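PDB 3L9V: putative thiol-disulfide isomerase or thioredoxin from Salmonella enterica subsp. enterica serovar Typhimurium, which probably exchanges thiols and disulfides in substrate proteins, as a DsbA-like oxidoreductase of the thioredoxin superfamily. Local coordinates for residues 63-67 / 97-103; 69-73 / 121-127; 82-87 / 106-111. All coordinates share one frame; numbering follows the deposited sequence.

Interaction 1: residues 63-67 / 97-103; sequences LGHEL and LHSPDDV
Leu-63 pushes its forked end into the backbone turn that leads into helix 100-111, inside the helical domain that DsbA-like proteins carry inserted in their thioredoxin fold. Each methyl has its own part of the turn. Leu-63 CD1 lies 3.6 Å from Leu-97 O and also touches Val-103 CG2, while Leu-63 CD2 sits 3.7 Å from Pro-100 CD. A branched, purely apolar side chain suits this place because it can press against peptide groups and a proline ring together. One turn on, Leu-67 brings CD2 to 4.0 Å from Val-103 CG2. With its CG1 anti to the backbone N (chi1 172°), Val-103 turns CG2 to the two leucines and CG1 toward Glu-66 O. Phe-87 of helix 80-93 packs on Leu-67, Leu-97 and Val-103 at this buried side.

The other side is looser and partly open to solvent. Glu-66 bends at chi2 (91°), and its OE2 makes a loose van der Waals approach to the proline ring, 4.0 Å from Pro-100 CG. Proline fits the first turn of a helix, where no backbone N-H is needed for the helical pattern. Ser-99 and Asp-102 form a capping box there: Ser-99 OG accepts from Asp-102 N, and the aspartate answers by holding the turn that Leu-63 presses on. Asp-102 OD2 receives His-98 N at 2.8 Å and Ser-99 N at 3.0 Å, on its anti side and from opposite faces of the carboxylate plane.

Interaction 2: residues 69-73 / 121-127; sequences RAWAL and SIKSPAV
Arg-69 reaches along the turn at Ile-122 and donates a hydrogen bond from NH1 to Ile-122 O, 2.9 Å away. The bond is fairly straight (159° at the hydrogen), and the oxygen lies at the edge of the guanidinium, almost in its plane. The same NH1 is also hydrogen-bonded to Asn-128 OD1, so two acceptors restrain the turning of the group. Arginine suits the site because its aliphatic part packs as well: Arg-69 CG lies 3.9 Å from Ile-122 CG1, and a bend at chi3 (-75°) then carries the charged end round to the carbonyl.

Beside it the contact is apolar. Leu-73 splits its methyls, CD2 meeting Ile-122 CD1 at 3.8 Å and CD1 reaching Val-127 CG2 at 3.5 Å. The leucine and isoleucine side chains cross at about a right angle. Val-127 uses its other branch, CG1, against Ala-72 CB, also at 3.8 Å; the short alanine lets the valine come close to the helix backbone, near Arg-69 O.

These residues belong to the helical domain of the DsbA-like fold, where helix 64-77 packs on the link between helices 115-121 and 125-140 and on the first turn of the latter. A type I beta turn from Ser-121 to Ser-124 shapes that link and places the Ile-122 carbonyl. Ser-124 ties the turn to the next helix: Ser-124 OG donates to Ser-121 O at 2.7 Å and, with Ser-124 as N-cap, accepts from Val-127 N at 3.2 Å. Leu-73 is backed by Phe-107 of helix 100-111.

Interaction 3: residues 82-87 / 106-111; sequences VIEKAF and VFMSAT
Two neighbouring helices of the helical domain, 80-93 and 100-111, pack here through alanines, branched aliphatics and two phenylalanine rings, their local axes 9.2 Å apart at the closest and 129° between their directions. Ala-86 and Ala-110 meet methyl to methyl, CB to CB, at 3.6 Å; two alanines suit a point where the backbones come near, Ala-110 CA being nearest to that of Val-82. Next to them Ile-83 sends CD1 over a face of the Phe-107 ring, 3.8 Å from its centroid and offset toward the rim, a CH-pi contact. CG1 of Ile-83 is anti to the carbonyl carbon (chi1 -70°), which directs CD1 to the facing helix, where it also meets Thr-111 CG2.

A second CH-pi contact runs the other way: Val-106 CG1 stands over a face of Phe-87, 4.1 Å from the ring centroid. The same methyl touches Ala-86 CB. Thr-111 turns its methyl to Ile-83 and Val-82, while its OG1 donates to Phe-107 O at 2.9 Å, from above the carbonyl plane. The hydroxyl is also hydrogen-bonded to Ile-113 N, just past the helix.

No hydrogen bond joins the two segments, so their contact depends on shape and dispersion, with each phenylalanine ring offering a face to an aliphatic methyl.

Overall arrangement
Helix 64-77 carries one side of both interaction 1 and interaction 2, whose centres lie about 14 Å apart; Val-103 CG1 and Ala-70 CB join them at 3.7 Å. Interaction 3 shares helix 100-111 with interaction 1 and adds helix 80-93, with its centre about 13 Å from that of interaction 1 and about 14 Å from that of interaction 2. Its two rings make close links: Phe-87 CD1 lies 3.9 Å from Leu-67 CD2, and Phe-107 CZ 3.5 Å from Leu-73 CD2. Each contact touches the other two, largely through apolar groups, in the helical domain. Leu-67 and Phe-87 also touch Phe-24, close in sequence to the Cys-26 and Cys-29 pair, probably the redox-active CxxC motif.

Interaction 1: residues 63-67 / 97-103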
loop_
_atom_site.group_PDB
_atom_site.type_symbol
_atom_site.label_atom_id
_atom_site.label_comp_id
_atom_site.label_asym_id
_atom_site.label_seq_id
_atom_site.Cartn_x
_atom_site.Cartn_y
_atom_site.Cartn_z
ATOM N N LEU A 63 5.456 2.834 -14.920
ATOM C CA LEU A 63 6.484 3.050 -13.903
ATOM C C LEU A 63 6.388 2.035 -12.761
ATOM O O LEU A 63 6.979 2.230 -11.695
ATOM C CB LEU A 63 6.430 4.495 -13.375
ATOM C CG LEU A 63 6.757 5.599 -14.410
ATOM C CD1 LEU A 63 6.402 6.996 -13.916
ATOM C CD2 LEU A 63 8.218 5.560 -14.844
ATOM N N GLY A 64 5.644 0.956 -12.987
ATOM C CA GLY A 64 5.369 -0.015 -11.931
ATOM C C GLY A 64 6.572 -0.337 -11.056
ATOM O O GLY A 64 6.512 -0.293 -9.832
ATOM N N HIS A 65 7.683 -0.662 -11.689
ATOM C CA HIS A 65 8.824 -1.156 -10.937
ATOM C C HIS A 65 9.564 -0.033 -10.262
ATOM O O HIS A 65 10.143 -0.231 -9.199
ATOM C CB HIS A 65 9.772 -1.941 -11.844
ATOM C CG HIS A 65 9.245 -3.279 -12.250
ATOM N ND1 HIS A 65 9.469 -4.419 -11.505
ATOM C CD2 HIS A 65 8.501 -3.661 -13.315
ATOM C CE1 HIS A 65 8.900 -5.447 -12.106
ATOM N NE2 HIS A 65 8.308 -5.014 -13.209
ATOM N N GLU A 66 9.551 1.142 -10.890
ATOM C CA GLU A 66 10.230 2.315 -10.338
ATOM C C GLU A 66 9.524 2.819 -9.077
ATOM O O GLU A 66 10.165 3.211 -8.100
ATOM C CB GLU A 66 10.282 3.442 -11.385
ATOM C CG GLU A 66 11.290 3.226 -12.498
ATOM C CD GLU A 66 10.706 2.497 -13.715
ATOM O OE1 GLU A 66 9.591 1.919 -13.633
ATOM O OE2 GLU A 66 11.385 2.488 -14.758
ATOM N N LEU A 67 8.195 2.830 -9.112
ATOM C CA LEU A 67 7.411 3.178 -7.938
ATOM C C LEU A 67 7.656 2.172 -6.790
ATOM O O LEU A 67 7.875 2.573 -5.667
ATOM C CB LEU A 67 5.929 3.282 -8.312
ATOM C CG LEU A 67 5.696 4.532 -9.210
ATOM C CD1 LEU A 67 4.341 4.477 -9.847
ATOM C CD2 LEU A 67 5.835 5.814 -8.385
ATOM N N LEU A 97 3.212 12.051 -13.530
ATOM C CA LEU A 97 4.096 10.937 -13.227
ATOM C C LEU A 97 4.270 10.106 -14.475
ATOM O O LEU A 97 3.599 9.083 -14.624
ATOM C CB LEU A 97 3.486 10.022 -12.174
ATOM C CG LEU A 97 3.805 10.132 -10.694
ATOM C CD1 LEU A 97 3.149 8.942 -10.017
ATOM C CD2 LEU A 97 5.312 10.159 -10.404
ATOM N N HIS A 98 5.170 10.517 -15.363
ATOM C CA HIS A 98 5.335 9.828 -16.640
ATOM C C HIS A 98 6.665 9.107 -16.778
ATOM O O HIS A 98 6.750 8.105 -17.479
ATOM C CB HIS A 98 5.227 10.804 -17.812
ATOM C CG HIS A 98 4.163 11.841 -17.651
ATOM N ND1 HIS A 98 2.823 11.532 -17.576
ATOM C CD2 HIS A 98 4.241 13.193 -17.584
ATOM C CE1 HIS A 98 2.121 12.645 -17.455
ATOM N NE2 HIS A 98 2.960 13.668 -17.458
ATOM N N SER A 99 7.705 9.626 -16.137
ATOM C CA SER A 99 9.055 9.114 -16.351
ATOM C C SER A 99 9.781 8.822 -15.043
ATOM O O SER A 99 9.363 9.252 -13.986
ATOM C CB SER A 99 9.871 10.136 -17.134
ATOM O OG SER A 99 10.347 11.116 -16.248
ATOM N N PRO A 100 10.867 8.058 -15.120
ATOM C CA PRO A 100 11.641 7.770 -13.917
ATOM C C PRO A 100 12.124 9.038 -13.247
ATOM O O PRO A 100 12.130 9.060 -12.027
ATOM C CB PRO A 100 12.803 6.939 -14.441
ATOM C CG PRO A 100 12.244 6.252 -15.634
ATOM C CD PRO A 100 11.245 7.193 -16.248
ATOM N N ASP A 101 12.482 10.076 -14.003
ATOM C CA ASP A 101 12.884 11.346 -13.386
ATOM C C ASP A 101 11.741 11.971 -12.577
ATOM O O ASP A 101 11.963 12.623 -11.556
ATOM C CB ASP A 101 13.364 12.369 -14.438
ATOM C CG ASP A 101 14.666 11.963 -15.134
ATOM O OD1 ASP A 101 15.115 12.714 -16.030
ATOM O OD2 ASP A 101 15.246 10.914 -14.794
ATOM N N ASP A 102 10.511 11.818 -13.053
ATOM C CA ASP A 102 9.375 12.317 -12.297
ATOM C C ASP A 102 9.351 11.655 -10.912
ATOM O O ASP A 102 9.138 12.324 -9.907
ATOM C CB ASP A 102 8.069 11.993 -13.027
ATOM C CG ASP A 102 7.796 12.925 -14.196
ATOM O OD1 ASP A 102 8.139 14.119 -14.105
ATOM O OD2 ASP A 102 7.205 12.462 -15.193
ATOM N N VAL A 103 9.537 10.330 -10.882
ATOM C CA VAL A 103 9.476 9.567 -9.619
ATOM C C VAL A 103 10.453 10.144 -8.598
ATOM O O VAL A 103 10.071 10.458 -7.480
ATOM C CB VAL A 103 9.791 8.076 -9.844
ATOM C CG1 VAL A 103 9.915 7.328 -8.511
ATOM C CG2 VAL A 103 8.706 7.461 -10.707
#

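Interaction 2: residues 69-73 / 121-127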
loop_
_atom_site.group_PDB
_atom_site.type_symbol
_atom_site.label_atom_id
_atom_site.label_comp_id
_atom_site.label_asym_id
_atom_site.label_seq_id
_atom_site.Cartn_x
_atom_site.Cartn_y
_atom_site.Cartn_z
ATOM N N ARG A 69 10.270 0.448 -6.134
ATOM C CA ARG A 69 11.602 0.716 -5.584
ATOM C C ARG A 69 11.566 2.015 -4.812
ATOM O O ARG A 69 12.160 2.113 -3.755
ATOM C CB ARG A 69 12.660 0.759 -6.700
ATOM C CG ARG A 69 14.128 1.038 -6.228
ATOM C CD ARG A 69 15.134 0.705 -7.343
ATOM N NE ARG A 69 15.309 -0.730 -7.496
ATOM C CZ ARG A 69 16.138 -1.465 -6.755
ATOM N NH1 ARG A 69 16.891 -0.886 -5.829
ATOM N NH2 ARG A 69 16.217 -2.777 -6.943
ATOM N N ALA A 70 10.838 3.008 -5.327
ATOM C CA ALA A 70 10.700 4.278 -4.632
ATOM C C ALA A 70 10.005 4.060 -3.291
ATOM O O ALA A 70 10.420 4.617 -2.266
ATOM C CB ALA A 70 9.927 5.280 -5.489
ATOM N N TRP A 71 8.967 3.215 -3.298
ATOM C CA TRP A 71 8.276 2.856 -2.063
ATOM C C TRP A 71 9.181 2.071 -1.093
ATOM O O TRP A 71 9.127 2.255 0.111
ATOM C CB TRP A 71 7.037 2.012 -2.398
ATOM C CG TRP A 71 6.159 1.789 -1.221
ATOM C CD1 TRP A 71 5.979 0.606 -0.539
ATOM C CD2 TRP A 71 5.320 2.762 -0.573
ATOM N NE1 TRP A 71 5.097 0.800 0.506
ATOM C CE2 TRP A 71 4.666 2.103 0.497
ATOM C CE3 TRP A 71 5.073 4.129 -0.782
ATOM C CZ2 TRP A 71 3.760 2.759 1.342
ATOM C CZ3 TRP A 71 4.190 4.782 0.056
ATOM C CH2 TRP A 71 3.534 4.097 1.110
ATOM N N ALA A 72 9.958 1.153 -1.637
ATOM C CA ALA A 72 10.949 0.436 -0.836
ATOM C C ALA A 72 11.843 1.465 -0.121
ATOM O O ALA A 72 12.186 1.311 1.046
ATOM C CB ALA A 72 11.769 -0.488 -1.749
ATOM N N LEU A 73 12.181 2.549 -0.816
ATOM C CA LEU A 73 13.066 3.560 -0.231
ATOM C C LEU A 73 12.336 4.292 0.885
ATOM O O LEU A 73 12.854 4.439 2.001
ATOM C CB LEU A 73 13.591 4.538 -1.310
ATOM C CG LEU A 73 14.502 5.627 -0.748
ATOM C CD1 LEU A 73 15.749 5.019 -0.071
ATOM C CD2 LEU A 73 14.886 6.602 -1.874
ATOM N N SER A 121 20.957 6.088 -2.610
ATOM C CA SER A 121 20.109 5.325 -1.727
ATOM C C SER A 121 19.172 4.414 -2.491
ATOM O O SER A 121 18.930 3.294 -2.067
ATOM C CB SER A 121 19.312 6.253 -0.829
ATOM O OG SER A 121 20.138 6.808 0.155
ATOM N N ILE A 122 18.640 4.907 -3.608
ATOM C CA ILE A 122 17.607 4.195 -4.366
ATOM C C ILE A 122 18.087 2.802 -4.761
ATOM O O ILE A 122 17.287 1.887 -4.993
ATOM C CB ILE A 122 17.181 4.990 -5.634
ATOM C CG1 ILE A 122 15.812 4.519 -6.163
ATOM C CG2 ILE A 122 18.279 4.948 -6.699
ATOM C CD1 ILE A 122 14.641 4.873 -5.205
ATOM N N LYS A 123 19.405 2.641 -4.830
ATOM C CA LYS A 123 19.995 1.370 -5.256
ATOM C C LYS A 123 20.818 0.699 -4.146
ATOM O O LYS A 123 21.579 -0.238 -4.402
ATOM C CB LYS A 123 20.851 1.567 -6.511
ATOM C CG LYS A 123 21.991 2.581 -6.369
ATOM C CD LYS A 123 22.948 2.468 -7.554
ATOM C CE LYS A 123 24.286 3.145 -7.293
ATOM N NZ LYS A 123 24.171 4.622 -7.375
ATOM N N SER A 124 20.655 1.192 -2.921
ATOM C CA SER A 124 21.315 0.634 -1.742
ATOM C C SER A 124 20.879 -0.808 -1.478
ATOM O O SER A 124 19.767 -1.193 -1.816
ATOM C CB SER A 124 20.960 1.473 -0.511
ATOM O OG SER A 124 19.557 1.429 -0.289
ATOM N N PRO A 125 21.758 -1.606 -0.854
ATOM C CA PRO A 125 21.378 -2.965 -0.447
ATOM C C PRO A 125 20.065 -3.000 0.339
ATOM O O PRO A 125 19.226 -3.868 0.084
ATOM C CB PRO A 125 22.546 -3.408 0.434
ATOM C CG PRO A 125 23.725 -2.681 -0.138
ATOM C CD PRO A 125 23.195 -1.341 -0.637
ATOM N N ALA A 126 19.889 -2.078 1.279
ATOM C CA ALA A 126 18.678 -2.055 2.092
ATOM C C ALA A 126 17.402 -1.840 1.255
ATOM O O ALA A 126 16.350 -2.405 1.556
ATOM C CB ALA A 126 18.784 -1.012 3.182
ATOM N N VAL A 127 17.501 -1.026 0.208
ATOM C CA VAL A 127 16.370 -0.808 -0.689
ATOM C C VAL A 127 16.209 -2.013 -1.587
ATOM O O VAL A 127 15.088 -2.434 -1.867
ATOM C CB VAL A 127 16.530 0.475 -1.528
ATOM C CG1 VAL A 127 15.354 0.652 -2.494
ATOM C CG2 VAL A 127 16.589 1.621 -0.623
#

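Interaction 3: residues 82-87 / 106-111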
loop_
_atom_site.group_PDB
_atom_site.type_symbol
_atom_site.label_atom_id
_atom_site.label_comp_id
_atom_site.label_asym_id
_atom_site.label_seq_id
_atom_site.Cartn_x
_atom_site.Cartn_y
_atom_site.Cartn_z
ATOM N N VAL A 82 4.434 10.697 3.997
ATOM C CA VAL A 82 4.552 11.795 3.029
ATOM C C VAL A 82 4.676 11.286 1.603
ATOM O O VAL A 82 4.178 11.901 0.657
ATOM C CB VAL A 82 5.738 12.751 3.349
ATOM C CG1 VAL A 82 5.528 13.407 4.678
ATOM C CG2 VAL A 82 7.073 11.991 3.335
ATOM N N ILE A 83 5.348 10.152 1.435
ATOM C CA ILE A 83 5.538 9.616 0.085
ATOM C C ILE A 83 4.196 9.173 -0.522
ATOM O O ILE A 83 3.953 9.354 -1.712
ATOM C CB ILE A 83 6.557 8.463 0.085
ATOM C CG1 ILE A 83 7.959 9.027 0.363
ATOM C CG2 ILE A 83 6.558 7.741 -1.234
ATOM C CD1 ILE A 83 8.336 10.132 -0.643
ATOM N N GLU A 84 3.312 8.615 0.300
ATOM C CA GLU A 84 2.060 8.070 -0.227
ATOM C C GLU A 84 1.187 9.206 -0.763
ATOM O O GLU A 84 0.673 9.140 -1.871
ATOM C CB GLU A 84 1.312 7.266 0.847
ATOM C CG GLU A 84 0.128 6.498 0.287
ATOM C CD GLU A 84 -0.559 5.596 1.324
ATOM O OE1 GLU A 84 -0.179 5.607 2.514
ATOM O OE2 GLU A 84 -1.494 4.875 0.935
ATOM N N LYS A 85 1.052 10.241 0.050
ATOM C CA LYS A 85 0.331 11.445 -0.302
ATOM C C LYS A 85 0.949 12.084 -1.538
ATOM O O LYS A 85 0.238 12.469 -2.464
ATOM C CB LYS A 85 0.364 12.418 0.878
ATOM C CG LYS A 85 -0.690 13.503 0.792
ATOM C CD LYS A 85 -0.900 14.220 2.120
ATOM N NZ LYS A 85 -1.960 16.259 3.154
ATOM N N ALA A 86 2.278 12.166 -1.572
ATOM C CA ALA A 86 2.954 12.801 -2.709
ATOM C C ALA A 86 2.750 12.084 -4.053
ATOM O O ALA A 86 2.504 12.737 -5.078
ATOM C CB ALA A 86 4.444 12.985 -2.424
ATOM N N PHE A 87 2.852 10.753 -4.062
ATOM C CA PHE A 87 2.722 10.013 -5.312
ATOM C C PHE A 87 1.272 9.898 -5.825
ATOM O O PHE A 87 1.044 9.813 -7.036
ATOM C CB PHE A 87 3.386 8.646 -5.218
ATOM C CG PHE A 87 4.891 8.686 -5.403
ATOM C CD1 PHE A 87 5.450 9.212 -6.549
ATOM C CD2 PHE A 87 5.732 8.172 -4.443
ATOM C CE1 PHE A 87 6.831 9.231 -6.724
ATOM C CE2 PHE A 87 7.110 8.205 -4.605
ATOM C CZ PHE A 87 7.658 8.738 -5.737
ATOM N N VAL A 106 9.445 13.799 -7.446
ATOM C CA VAL A 106 8.391 13.835 -6.434
ATOM C C VAL A 106 8.912 13.303 -5.078
ATOM O O VAL A 106 8.505 13.781 -4.023
ATOM C CB VAL A 106 7.157 13.001 -6.867
ATOM C CG1 VAL A 106 6.213 12.803 -5.688
ATOM C CG2 VAL A 106 6.439 13.651 -8.072
ATOM N N PHE A 107 9.788 12.299 -5.094
ATOM C CA PHE A 107 10.264 11.731 -3.826
ATOM C C PHE A 107 11.089 12.797 -3.095
ATOM O O PHE A 107 10.894 13.040 -1.903
ATOM C CB PHE A 107 11.106 10.476 -4.079
ATOM C CG PHE A 107 11.435 9.690 -2.833
ATOM C CD1 PHE A 107 12.380 10.155 -1.927
ATOM C CD2 PHE A 107 10.834 8.464 -2.596
ATOM C CE1 PHE A 107 12.703 9.425 -0.785
ATOM C CE2 PHE A 107 11.139 7.722 -1.463
ATOM C CZ PHE A 107 12.070 8.203 -0.543
HETATM N N MSE A 108 11.992 13.443 -3.830
HETATM C CA MSE A 108 12.853 14.500 -3.265
HETATM C C MSE A 108 12.064 15.673 -2.732
HETATM O O MSE A 108 12.369 16.205 -1.680
HETATM C CB MSE A 108 13.830 15.022 -4.326
HETATM C CG MSE A 108 14.908 14.034 -4.661
HETATM SE SE MSE A 108 15.919 14.687 -6.169
HETATM C CE MSE A 108 16.293 16.471 -5.399
ATOM N N SER A 109 11.031 16.072 -3.463
ATOM C CA SER A 109 10.206 17.188 -3.035
ATOM C C SER A 109 9.428 16.869 -1.761
ATOM O O SER A 109 9.213 17.727 -0.922
ATOM C CB SER A 109 9.235 17.582 -4.150
ATOM O OG SER A 109 8.359 18.601 -3.706
ATOM N N ALA A 110 9.006 15.627 -1.605
ATOM C CA ALA A 110 8.194 15.254 -0.451
ATOM C C ALA A 110 9.070 15.076 0.787
ATOM O O ALA A 110 8.642 15.306 1.928
ATOM C CB ALA A 110 7.440 13.966 -0.749
ATOM N N THR A 111 10.300 14.640 0.581
ATOM C CA THR A 111 11.122 14.312 1.741
ATOM C C THR A 111 12.274 15.292 2.048
ATOM O O THR A 111 12.762 15.343 3.178
ATOM C CB THR A 111 11.677 12.910 1.608
ATOM O OG1 THR A 111 12.567 12.874 0.485
ATOM C CG2 THR A 111 10.494 11.897 1.406
#